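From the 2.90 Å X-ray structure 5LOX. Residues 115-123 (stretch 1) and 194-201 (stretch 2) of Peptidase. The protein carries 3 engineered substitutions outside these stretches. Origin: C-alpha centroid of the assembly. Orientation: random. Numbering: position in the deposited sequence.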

ATOM      1  N   GLY A 115      75.547 -83.031  41.307  1.00 64.76           N
ATOM      2  CA  GLY A 115      76.935 -83.443  41.226  1.00 65.97           C
ATOM      3  C   GLY A 115      77.224 -84.655  42.076  1.00 67.78           C
ATOM      4  O   GLY A 115      76.318 -85.411  42.402  1.00 66.17           O
ATOM      5  N   GLN A 116      78.494 -84.834  42.433  1.00 68.60           N
ATOM      6  CA  GLN A 116      78.909 -85.960  43.248  1.00 70.33           C
ATOM      7  C   GLN A 116      80.091 -85.598  44.105  1.00 71.88           C
ATOM      8  O   GLN A 116      81.060 -85.007  43.641  1.00 70.23           O
ATOM      9  N   ILE A 117      80.019 -86.004  45.359  1.00 75.51           N
ATOM     10  CA  ILE A 117      81.127 -85.852  46.295  1.00 77.79           C
ATOM     11  C   ILE A 117      81.643 -87.240  46.647  1.00 76.31           C
ATOM     12  O   ILE A 117      80.859 -88.160  46.824  1.00 76.15           O
ATOM     13  N   ALA A 118      82.964 -87.375  46.714  1.00 77.43           N
ATOM     14  CA  ALA A 118      83.626 -88.649  46.992  1.00 77.25           C
ATOM     15  C   ALA A 118      82.973 -89.352  48.153  1.00 78.78           C
ATOM     16  O   ALA A 118      82.769 -88.749  49.206  1.00 78.62           O
ATOM     17  N   GLY A 119      82.612 -90.613  47.943  1.00 79.08           N
ATOM     18  CA  GLY A 119      82.095 -91.443  49.016  1.00 79.43           C
ATOM     19  C   GLY A 119      80.597 -91.479  49.115  1.00 76.34           C
ATOM     20  O   GLY A 119      80.048 -92.115  49.990  1.00 78.66           O
ATOM     21  N   GLY A 120      79.910 -90.852  48.183  1.00 75.88           N
ATOM     22  CA  GLY A 120      78.463 -91.030  48.092  1.00 76.53           C
ATOM     23  C   GLY A 120      78.018 -90.943  46.657  1.00 74.14           C
ATOM     24  O   GLY A 120      78.697 -90.328  45.832  1.00 72.69           O
ATOM     25  N   PRO A 121      76.844 -91.493  46.355  1.00 75.37           N
ATOM     26  CA  PRO A 121      76.351 -91.413  44.984  1.00 75.57           C
ATOM     27  C   PRO A 121      76.162 -89.979  44.448  1.00 72.03           C
ATOM     28  O   PRO A 121      76.116 -89.030  45.228  1.00 69.06           O
ATOM     29  N   PRO A 122      76.076 -89.826  43.113  1.00 70.23           N
ATOM     30  CA  PRO A 122      75.663 -88.536  42.560  1.00 68.98           C
ATOM     31  C   PRO A 122      74.226 -88.173  42.976  1.00 67.40           C
ATOM     32  O   PRO A 122      73.416 -89.077  43.227  1.00 66.24           O
ATOM     33  N   ALA A 123      73.926 -86.875  43.027  1.00 65.26           N
ATOM     34  CA  ALA A 123      72.578 -86.386  43.362  1.00 67.08           C
ATOM     35  C   ALA A 123      72.238 -85.082  42.615  1.00 62.97           C
ATOM     36  O   ALA A 123      73.107 -84.445  42.014  1.00 62.08           O
ATOM     37  N   VAL A 194      78.098 -83.222  30.717  1.00 64.58           N
ATOM     38  CA  VAL A 194      77.803 -84.627  31.015  1.00 60.03           C
ATOM     39  C   VAL A 194      78.797 -85.109  32.046  1.00 58.01           C
ATOM     40  O   VAL A 194      79.987 -84.897  31.884  1.00 57.05           O
ATOM     41  N   TYR A 195      78.315 -85.759  33.100  1.00 61.68           N
ATOM     42  CA  TYR A 195      79.201 -86.264  34.160  1.00 66.21           C
ATOM     43  C   TYR A 195      78.981 -87.727  34.385  1.00 68.48           C
ATOM     44  O   TYR A 195      77.837 -88.153  34.541  1.00 75.33           O
ATOM     45  N   HIS A 196      80.064 -88.501  34.419  1.00 71.34           N
ATOM     46  CA  HIS A 196      79.957 -89.960  34.554  1.00 71.54           C
ATOM     47  C   HIS A 196      80.006 -90.379  36.018  1.00 71.47           C
ATOM     48  O   HIS A 196      80.897 -89.959  36.758  1.00 73.17           O
ATOM     49  N   ARG A 197      79.036 -91.187  36.440  1.00 71.15           N
ATOM     50  CA  ARG A 197      78.963 -91.628  37.822  1.00 72.62           C
ATOM     51  C   ARG A 197      80.325 -92.159  38.260  1.00 73.57           C
ATOM     52  O   ARG A 197      80.907 -93.003  37.592  1.00 72.73           O
ATOM     53  N   ASP A 198      80.789 -91.696  39.419  1.00 74.35           N
ATOM     54  CA  ASP A 198      82.026 -92.172  40.086  1.00 77.69           C
ATOM     55  C   ASP A 198      83.314 -91.732  39.404  1.00 79.10           C
ATOM     56  O   ASP A 198      84.376 -92.082  39.871  1.00 83.58           O
ATOM     57  N   SER A 199      83.237 -90.971  38.321  1.00 78.10           N
ATOM     58  CA  SER A 199      84.448 -90.500  37.658  1.00 78.48           C
ATOM     59  C   SER A 199      85.199 -89.487  38.522  1.00 80.39           C
ATOM     60  O   SER A 199      86.414 -89.418  38.473  1.00 84.48           O
ATOM     61  N   LEU A 200      84.462 -88.671  39.275  1.00 85.46           N
ATOM     62  CA  LEU A 200      85.031 -87.587  40.099  1.00 84.55           C
ATOM     63  C   LEU A 200      86.017 -86.663  39.369  1.00 85.49           C
ATOM     64  O   LEU A 200      86.990 -86.218  39.959  1.00 87.72           O
ATOM     65  N   ILE A 201      85.743 -86.380  38.091  1.00 86.17           N
ATOM     66  CA  ILE A 201      86.520 -85.425  37.295  1.00 84.90           C
ATOM     67  C   ILE A 201      85.627 -84.257  36.950  1.00 83.03           C
ATOM     68  O   ILE A 201      84.403 -84.367  37.021  1.00 90.62           O
TER

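The contact between these stretches is small, 309 Å² with both sides summed, and it is organised around one buried amide. Gln116, the residue with the largest covered area, leaves its strand with CA-to-CB directed toward the other stretch, and its t, t rotamer extends the chain so that the amide arrives at the turn formed by His196 to Ser199. There each end of the amide does double work. The oxygen accepts two hydrogen bonds: from the phenol, Tyr195 OH to Gln116 OE1 at 2.6 Å, and from the turn backbone, Asp198 N to Gln116 OE1 at 2.8 Å. The nitrogen donates two: Gln116 NE2 to Asp198 OD1 at 3.0 Å across the contact, and Gln116 NE2 to Gly120 O, also 3.0 Å, back to its own stretch. With two donors facing OE1 and two acceptors facing NE2, the pattern fixes which way round the amide sits.

The partners are themselves held in place. Tyr195 points toward the first stretch with chi1 t, and Gln116 OE1 lies at its ring edge, near the ring plane. Its hydroxyl gives its proton to the glutamine and receives one in turn, from Leu200 N to Tyr195 OH at 3.0 Å, so the phenol links the amide to the chain just past the turn. Asp198 begins with CA-to-CB directed away, yet its m rotamer brings the carboxylate back within reach. While OD1 takes the amide, Asp198 OD2 forms a salt bridge with Arg197 NH1 at 3.4 Å. The turn is further closed by Ser199 OG, chi1 p, donating to His196 O at 2.8 Å.

Leu200 covers the next largest area and supplies the apolar side of the contact. Its CA-to-CB bond runs sideways, but the m, t rotamer carries the methyls closer: CD2 lies 4.0 Å from Gln116 CG, against the aliphatic part of the glutamine, and 4.0 Å from Ala118 N, while CD1 meets Ala118 CB at 4.1 Å. Pro122 adds a second nonpolar touch, pointing toward the other stretch and placing its CD 4.0 Å from Arg197 CG, on the aliphatic portion of an arginine whose chi1 and chi2 are both t.

Ile117, by contrast, points away, in keeping with strand alternation after Gln116. The rule to read here is economical: bury one amide, satisfy it fully with a phenol, a carboxylate and two backbone groups, and let a leucine pack against the methylenes that carry it.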

ATOM      1  CB  GLN A 116      79.292 -87.143  42.371  1.00 73.72           C
ATOM      2  CG  GLN A 116      79.672 -88.360  43.186  1.00 78.20           C
ATOM      3  CD  GLN A 116      79.757 -89.625  42.369  1.00 79.11           C
ATOM      4  OE1 GLN A 116      80.105 -89.605  41.184  1.00 83.45           O
ATOM      5  NE2 GLN A 116      79.431 -90.746  42.995  1.00 78.09           N
ATOM      6  CB  ILE A 117      80.645 -85.099  47.549  1.00 78.99           C
ATOM      7  CG1 ILE A 117      80.413 -83.628  47.183  1.00 80.82           C
ATOM      8  CG2 ILE A 117      81.635 -85.228  48.675  1.00 79.64           C
ATOM      9  CD1 ILE A 117      79.722 -82.833  48.259  1.00 81.79           C
ATOM     10  CB  ALA A 118      85.078 -88.418  47.326  1.00 78.73           C
ATOM     11  CB  PRO A 121      74.995 -92.107  45.064  1.00 76.98           C
ATOM     12  CG  PRO A 121      74.520 -91.826  46.451  1.00 79.02           C
ATOM     13  CD  PRO A 121      75.750 -91.706  47.315  1.00 78.89           C
ATOM     14  CB  PRO A 122      75.775 -88.741  41.054  1.00 67.05           C
ATOM     15  CG  PRO A 122      75.667 -90.212  40.849  1.00 70.19           C
ATOM     16  CD  PRO A 122      76.132 -90.883  42.094  1.00 69.82           C
ATOM     17  CB  ALA A 123      72.460 -86.174  44.847  1.00 68.28           C
ATOM     18  CB  VAL A 194      77.937 -85.482  29.744  1.00 59.59           C
ATOM     19  CG1 VAL A 194      77.823 -86.943  30.096  1.00 64.39           C
ATOM     20  CG2 VAL A 194      76.873 -85.091  28.718  1.00 58.12           C
ATOM     21  CB  TYR A 195      78.941 -85.550  35.469  1.00 64.21           C
ATOM     22  CG  TYR A 195      79.643 -86.197  36.632  1.00 63.79           C
ATOM     23  CD1 TYR A 195      80.997 -85.982  36.857  1.00 67.30           C
ATOM     24  CD2 TYR A 195      78.967 -87.013  37.504  1.00 63.74           C
ATOM     25  CE1 TYR A 195      81.651 -86.560  37.934  1.00 68.47           C
ATOM     26  CE2 TYR A 195      79.604 -87.607  38.580  1.00 65.96           C
ATOM     27  CZ  TYR A 195      80.951 -87.380  38.783  1.00 70.69           C
ATOM     28  OH  TYR A 195      81.593 -87.994  39.831  1.00 76.71           O
ATOM     29  CB  HIS A 196      81.046 -90.629  33.729  1.00 73.01           C
ATOM     30  CG  HIS A 196      80.852 -90.454  32.252  1.00 75.12           C
ATOM     31  ND1 HIS A 196      80.177 -91.373  31.472  1.00 76.06           N
ATOM     32  CD2 HIS A 196      81.210 -89.443  31.421  1.00 74.99           C
ATOM     33  CE1 HIS A 196      80.164 -90.956  30.218  1.00 76.83           C
ATOM     34  NE2 HIS A 196      80.767 -89.778  30.163  1.00 76.21           N
ATOM     35  CB  ARG A 197      77.898 -92.722  38.010  1.00 78.04           C
ATOM     36  CG  ARG A 197      77.856 -93.308  39.430  1.00 86.68           C
ATOM     37  CD  ARG A 197      76.620 -94.166  39.707  1.00 95.56           C
ATOM     38  NE  ARG A 197      76.470 -95.213  38.699  1.00 97.53           N
ATOM     39  CZ  ARG A 197      77.225 -96.303  38.623  1.00 99.78           C
ATOM     40  NH1 ARG A 197      78.186 -96.529  39.513  1.00104.21           N
ATOM     41  NH2 ARG A 197      77.021 -97.170  37.643  1.00 97.18           N
ATOM     42  CB  ASP A 198      82.052 -93.707  40.310  1.00 78.94           C
ATOM     43  CG  ASP A 198      80.936 -94.201  41.228  1.00 82.42           C
ATOM     44  OD1 ASP A 198      80.183 -93.378  41.798  1.00 83.47           O
ATOM     45  OD2 ASP A 198      80.774 -95.433  41.364  1.00 82.67           O
ATOM     46  CB  SER A 199      84.113 -89.890  36.279  1.00 76.08           C
ATOM     47  OG  SER A 199      83.380 -88.672  36.383  1.00 72.60           O
ATOM     48  CB  LEU A 200      85.683 -88.169  41.349  1.00 86.41           C
ATOM     49  CG  LEU A 200      84.753 -88.952  42.275  1.00 86.72           C
ATOM     50  CD1 LEU A 200      85.543 -89.595  43.408  1.00 88.41           C
ATOM     51  CD2 LEU A 200      83.656 -88.055  42.836  1.00 84.56           C
ATOM     52  CB  ILE A 201      87.080 -86.056  35.994  1.00 86.90           C
ATOM     53  CG1 ILE A 201      85.954 -86.394  35.002  1.00 87.73           C
ATOM     54  CG2 ILE A 201      87.916 -87.293  36.318  1.00 89.95           C
ATOM     55  CD1 ILE A 201      86.416 -87.025  33.698  1.00 89.09           C
TER